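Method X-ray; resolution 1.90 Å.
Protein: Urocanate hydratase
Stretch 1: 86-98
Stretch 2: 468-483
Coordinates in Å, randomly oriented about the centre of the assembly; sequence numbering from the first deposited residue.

Stretch 1, residues 86-98: RFAPLIVMANCNL
Stretch 2, residues 468-483: NCSSMADLVTIHSGGG

Two parallel strands, 91-95 and 475-480, join these stretches of urocanate hydratase. Their axes approach to 4.7 Å and lie 6° apart. The register pairs Ile91 with Leu475, Val92 with Val476, Met93 with Thr477, Ala94 with Ile478 and Asn95 with His479, with CA-CA distances of 4.7 to 5.0 Å. Together the stretches bury 937 Å².

The backbone ladder alternates between strands. Val476 N donates to Ile91 O (3.1 Å), Met93 N to Val476 O (3.0 Å), Ile478 N to Met93 O (3.0 Å), Asn95 N to Ile478 O (2.9 Å) and Ser480 N to Asn95 O (3.1 Å).

Pro89 has the most covered surface, 73 Å². It sits before the strand at phi/psi -50/147, with a C-gamma exo ring. Its nitrogen has no hydrogen to give. Its ring makes apolar contacts: Pro89 CG lies 4.0 Å from Cys469 SG and 4.0 Å from Val476 CG2. Pro89 CA makes a CA-H...O contact with Ala473 O at 3.0 Å. Just after it, Leu90 N donates to Asp474 O at 2.7 Å.

Met93 follows with 68 Å². Its side chain (p, t, p) shares a face with Ile91, Asn95, Leu475, Thr477 and His479. Met93 CE lies 4.1 Å from Leu475 CD1. Met93 SD accepts a weak hydrogen bond from Asn95 ND2 (3.3 Å) and lies at the edge of the His479 ring. Asn95 CB covers a face of that ring, 4.1 Å from its centroid.

Met472 (m, t, m; 60 Å²) closes the type I turn from Cys469 at phi/psi 84/24. Met472 SD meets Phe87 CD1 at 3.6 Å, oblique to the ring. Water 1 donates to Phe87 O (2.9 Å) and Cys469 O (2.7 Å).

Beyond the strand 91-95, Asn97 (chi1 m) uses both amide ends: Ser480 OG donates to Asn97 OD1 (2.6 Å), and Asn97 ND2 to Ile478 O (3.2 Å).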

# COMPACT_ATOMS: atom_id res chain seq x y z
N ARG A 86 2.91 -23.15 -7.34
CA ARG A 86 2.13 -22.91 -8.55
C ARG A 86 0.73 -22.39 -8.27
O ARG A 86 0.02 -22.08 -9.22
CB ARG A 86 2.06 -24.16 -9.43
CG ARG A 86 1.23 -25.30 -8.88
CD ARG A 86 1.39 -26.55 -9.78
NE ARG A 86 0.46 -27.61 -9.40
CZ ARG A 86 0.71 -28.49 -8.42
NH1 ARG A 86 1.85 -28.44 -7.74
NH2 ARG A 86 -0.19 -29.42 -8.12
N PHE A 87 0.33 -22.30 -7.00
CA PHE A 87 -0.93 -21.64 -6.66
C PHE A 87 -0.69 -20.24 -6.12
O PHE A 87 -1.53 -19.70 -5.39
CB PHE A 87 -1.73 -22.48 -5.68
CG PHE A 87 -2.16 -23.77 -6.27
CD1 PHE A 87 -3.30 -23.84 -7.07
CD2 PHE A 87 -1.39 -24.92 -6.09
CE1 PHE A 87 -3.68 -25.03 -7.64
CE2 PHE A 87 -1.76 -26.12 -6.66
CZ PHE A 87 -2.93 -26.17 -7.44
N ALA A 88 0.43 -19.66 -6.47
CA ALA A 88 0.75 -18.29 -6.13
C ALA A 88 0.80 -17.48 -7.40
O ALA A 88 1.03 -18.04 -8.48
CB ALA A 88 2.10 -18.20 -5.41
N PRO A 89 0.61 -16.17 -7.33
CA PRO A 89 0.74 -15.33 -8.54
C PRO A 89 2.04 -15.58 -9.29
O PRO A 89 3.08 -15.90 -8.72
CB PRO A 89 0.69 -13.91 -7.98
CG PRO A 89 -0.24 -14.03 -6.78
CD PRO A 89 0.12 -15.40 -6.17
N LEU A 90 1.96 -15.45 -10.62
CA LEU A 90 3.16 -15.45 -11.45
C LEU A 90 3.85 -14.11 -11.40
O LEU A 90 5.08 -14.02 -11.56
CB LEU A 90 2.82 -15.78 -12.90
CG LEU A 90 2.51 -17.25 -13.14
CD1 LEU A 90 1.89 -17.34 -14.55
CD2 LEU A 90 3.77 -18.05 -13.08
N ILE A 91 3.08 -13.04 -11.19
CA ILE A 91 3.61 -11.70 -11.08
C ILE A 91 2.94 -11.01 -9.91
O ILE A 91 1.71 -11.03 -9.80
CB ILE A 91 3.38 -10.89 -12.38
CG1 ILE A 91 4.23 -11.47 -13.51
CG2 ILE A 91 3.77 -9.43 -12.16
CD1 ILE A 91 3.89 -10.83 -14.86
N VAL A 92 3.74 -10.37 -9.04
CA VAL A 92 3.20 -9.34 -8.16
C VAL A 92 3.91 -8.06 -8.54
O VAL A 92 5.12 -8.05 -8.78
CB VAL A 92 3.39 -9.65 -6.65
CG1 VAL A 92 2.68 -10.97 -6.30
CG2 VAL A 92 4.87 -9.70 -6.28
N MET A 93 3.15 -6.97 -8.61
CA MET A 93 3.74 -5.69 -8.98
C MET A 93 3.15 -4.57 -8.14
O MET A 93 2.00 -4.64 -7.69
CB MET A 93 3.53 -5.42 -10.48
CG MET A 93 2.15 -5.72 -10.98
SD MET A 93 1.88 -4.81 -12.54
CE MET A 93 2.75 -5.97 -13.57
N ALA A 94 3.94 -3.51 -7.95
CA ALA A 94 3.49 -2.35 -7.20
C ALA A 94 4.03 -1.14 -7.93
O ALA A 94 5.24 -1.03 -8.12
CB ALA A 94 3.96 -2.39 -5.74
N ASN A 95 3.12 -0.28 -8.43
CA ASN A 95 3.49 0.78 -9.37
C ASN A 95 3.09 2.15 -8.83
O ASN A 95 1.92 2.40 -8.53
CB ASN A 95 2.88 0.52 -10.75
CG ASN A 95 3.35 -0.80 -11.34
OD1 ASN A 95 4.55 -1.05 -11.42
ND2 ASN A 95 2.41 -1.66 -11.72
N CYS A 96 4.09 3.00 -8.69
CA CYS A 96 3.99 4.44 -8.49
C CYS A 96 3.43 4.72 -7.06
O CYS A 96 2.65 5.63 -6.83
CB CYS A 96 3.16 5.04 -9.64
SG CYS A 96 3.16 6.84 -9.63
N ASN A 97 3.85 3.90 -6.09
CA ASN A 97 3.48 4.11 -4.68
C ASN A 97 4.52 4.97 -3.96
O ASN A 97 5.70 4.64 -3.94
CB ASN A 97 3.31 2.77 -3.99
CG ASN A 97 2.23 1.94 -4.66
OD1 ASN A 97 1.04 2.19 -4.47
ND2 ASN A 97 2.64 1.00 -5.52
N LEU A 98 4.08 6.08 -3.41
CA LEU A 98 4.95 7.04 -2.73
C LEU A 98 4.40 7.28 -1.35
O LEU A 98 3.19 7.38 -1.19
CB LEU A 98 5.01 8.40 -3.46
CG LEU A 98 5.55 8.36 -4.88
CD1 LEU A 98 5.36 9.71 -5.59
CD2 LEU A 98 7.01 8.01 -4.75
N ASN A 468 -6.03 -11.45 -2.69
CA ASN A 468 -5.97 -12.07 -4.01
C ASN A 468 -4.67 -12.86 -4.20
O ASN A 468 -4.69 -13.91 -4.84
CB ASN A 468 -6.14 -11.03 -5.10
CG ASN A 468 -7.59 -10.59 -5.20
OD1 ASN A 468 -8.47 -11.27 -4.66
ND2 ASN A 468 -7.85 -9.49 -5.89
N CYS A 469 -3.55 -12.37 -3.65
CA CYS A 469 -2.33 -13.18 -3.67
C CYS A 469 -2.54 -14.48 -2.92
O CYS A 469 -1.96 -15.51 -3.28
CB CYS A 469 -1.17 -12.43 -3.03
SG CYS A 469 -0.50 -11.11 -4.06
N SER A 470 -3.26 -14.40 -1.80
CA SER A 470 -3.56 -15.59 -1.02
C SER A 470 -4.59 -16.47 -1.68
O SER A 470 -4.85 -17.58 -1.20
CB SER A 470 -4.06 -15.16 0.37
OG SER A 470 -3.14 -14.27 0.99
N SER A 471 -5.22 -16.01 -2.76
CA SER A 471 -6.33 -16.72 -3.37
C SER A 471 -5.96 -17.38 -4.70
O SER A 471 -6.86 -17.82 -5.43
CB SER A 471 -7.51 -15.77 -3.60
OG SER A 471 -8.04 -15.28 -2.37
N MET A 472 -4.68 -17.38 -5.06
CA MET A 472 -4.16 -18.13 -6.21
C MET A 472 -4.31 -17.39 -7.54
O MET A 472 -4.39 -18.03 -8.60
CB MET A 472 -4.87 -19.47 -6.27
CG MET A 472 -4.61 -20.25 -4.98
SD MET A 472 -5.40 -21.86 -4.91
CE MET A 472 -7.08 -21.38 -4.76
N ALA A 473 -4.41 -16.07 -7.52
CA ALA A 473 -4.51 -15.29 -8.74
C ALA A 473 -3.20 -15.40 -9.54
O ALA A 473 -2.16 -15.86 -9.04
CB ALA A 473 -4.81 -13.83 -8.39
N ASP A 474 -3.26 -15.00 -10.81
CA ASP A 474 -2.07 -15.11 -11.66
C ASP A 474 -1.25 -13.84 -11.63
O ASP A 474 -0.02 -13.90 -11.70
CB ASP A 474 -2.50 -15.40 -13.13
CG ASP A 474 -3.01 -16.83 -13.29
OD1 ASP A 474 -4.25 -17.01 -13.31
OD2 ASP A 474 -2.18 -17.78 -13.28
N LEU A 475 -1.90 -12.69 -11.52
CA LEU A 475 -1.19 -11.43 -11.41
C LEU A 475 -1.93 -10.53 -10.43
O LEU A 475 -3.15 -10.39 -10.52
CB LEU A 475 -1.08 -10.73 -12.78
CG LEU A 475 -0.32 -9.39 -12.87
CD1 LEU A 475 0.30 -9.17 -14.27
CD2 LEU A 475 -1.20 -8.20 -12.51
N VAL A 476 -1.19 -9.90 -9.51
CA VAL A 476 -1.78 -8.97 -8.56
C VAL A 476 -0.95 -7.69 -8.57
O VAL A 476 0.28 -7.73 -8.66
CB VAL A 476 -1.82 -9.59 -7.14
CG1 VAL A 476 -2.41 -8.62 -6.13
CG2 VAL A 476 -2.61 -10.87 -7.18
N THR A 477 -1.62 -6.56 -8.46
CA THR A 477 -0.94 -5.28 -8.52
C THR A 477 -1.54 -4.31 -7.51
O THR A 477 -2.73 -4.37 -7.21
CB THR A 477 -1.02 -4.67 -9.94
OG1 THR A 477 -0.19 -3.51 -10.01
CG2 THR A 477 -2.48 -4.28 -10.32
N ILE A 478 -0.69 -3.43 -6.98
CA ILE A 478 -1.11 -2.26 -6.21
C ILE A 478 -0.55 -1.02 -6.89
O ILE A 478 0.67 -0.90 -7.09
CB ILE A 478 -0.63 -2.33 -4.76
CG1 ILE A 478 -1.20 -3.56 -4.08
CG2 ILE A 478 -1.07 -1.06 -4.04
CD1 ILE A 478 -0.55 -3.86 -2.69
N HIS A 479 -1.43 -0.08 -7.23
CA HIS A 479 -1.02 1.17 -7.87
C HIS A 479 -1.37 2.35 -6.99
O HIS A 479 -2.35 2.28 -6.24
CB HIS A 479 -1.76 1.39 -9.21
CG HIS A 479 -1.37 0.41 -10.28
ND1 HIS A 479 -1.79 0.54 -11.58
CD2 HIS A 479 -0.61 -0.71 -10.23
CE1 HIS A 479 -1.30 -0.46 -12.30
NE2 HIS A 479 -0.57 -1.23 -11.51
N SER A 480 -0.62 3.45 -7.10
CA SER A 480 -1.10 4.72 -6.56
C SER A 480 -1.01 5.79 -7.65
O SER A 480 -0.43 5.58 -8.73
CB SER A 480 -0.33 5.16 -5.29
OG SER A 480 -0.58 4.25 -4.22
N GLY A 481 -1.62 6.94 -7.38
CA GLY A 481 -1.75 7.95 -8.40
C GLY A 481 -0.41 8.57 -8.78
O GLY A 481 0.49 8.76 -7.96
N GLY A 482 -0.30 8.92 -10.06
CA GLY A 482 0.81 9.69 -10.57
C GLY A 482 0.28 10.91 -11.30
O GLY A 482 -0.95 11.08 -11.47
N GLY A 483 1.20 11.76 -11.73
CA GLY A 483 0.80 13.06 -12.23
C GLY A 483 -0.07 13.78 -11.23
O GLY A 483 0.18 13.78 -10.03
O HOH W 1 -2.16 -18.19 -2.96
O HOH W 2 -1.59 -18.96 -8.70
O HOH W 3 0.25 3.51 -10.85
O HOH W 4 1.82 8.02 -5.56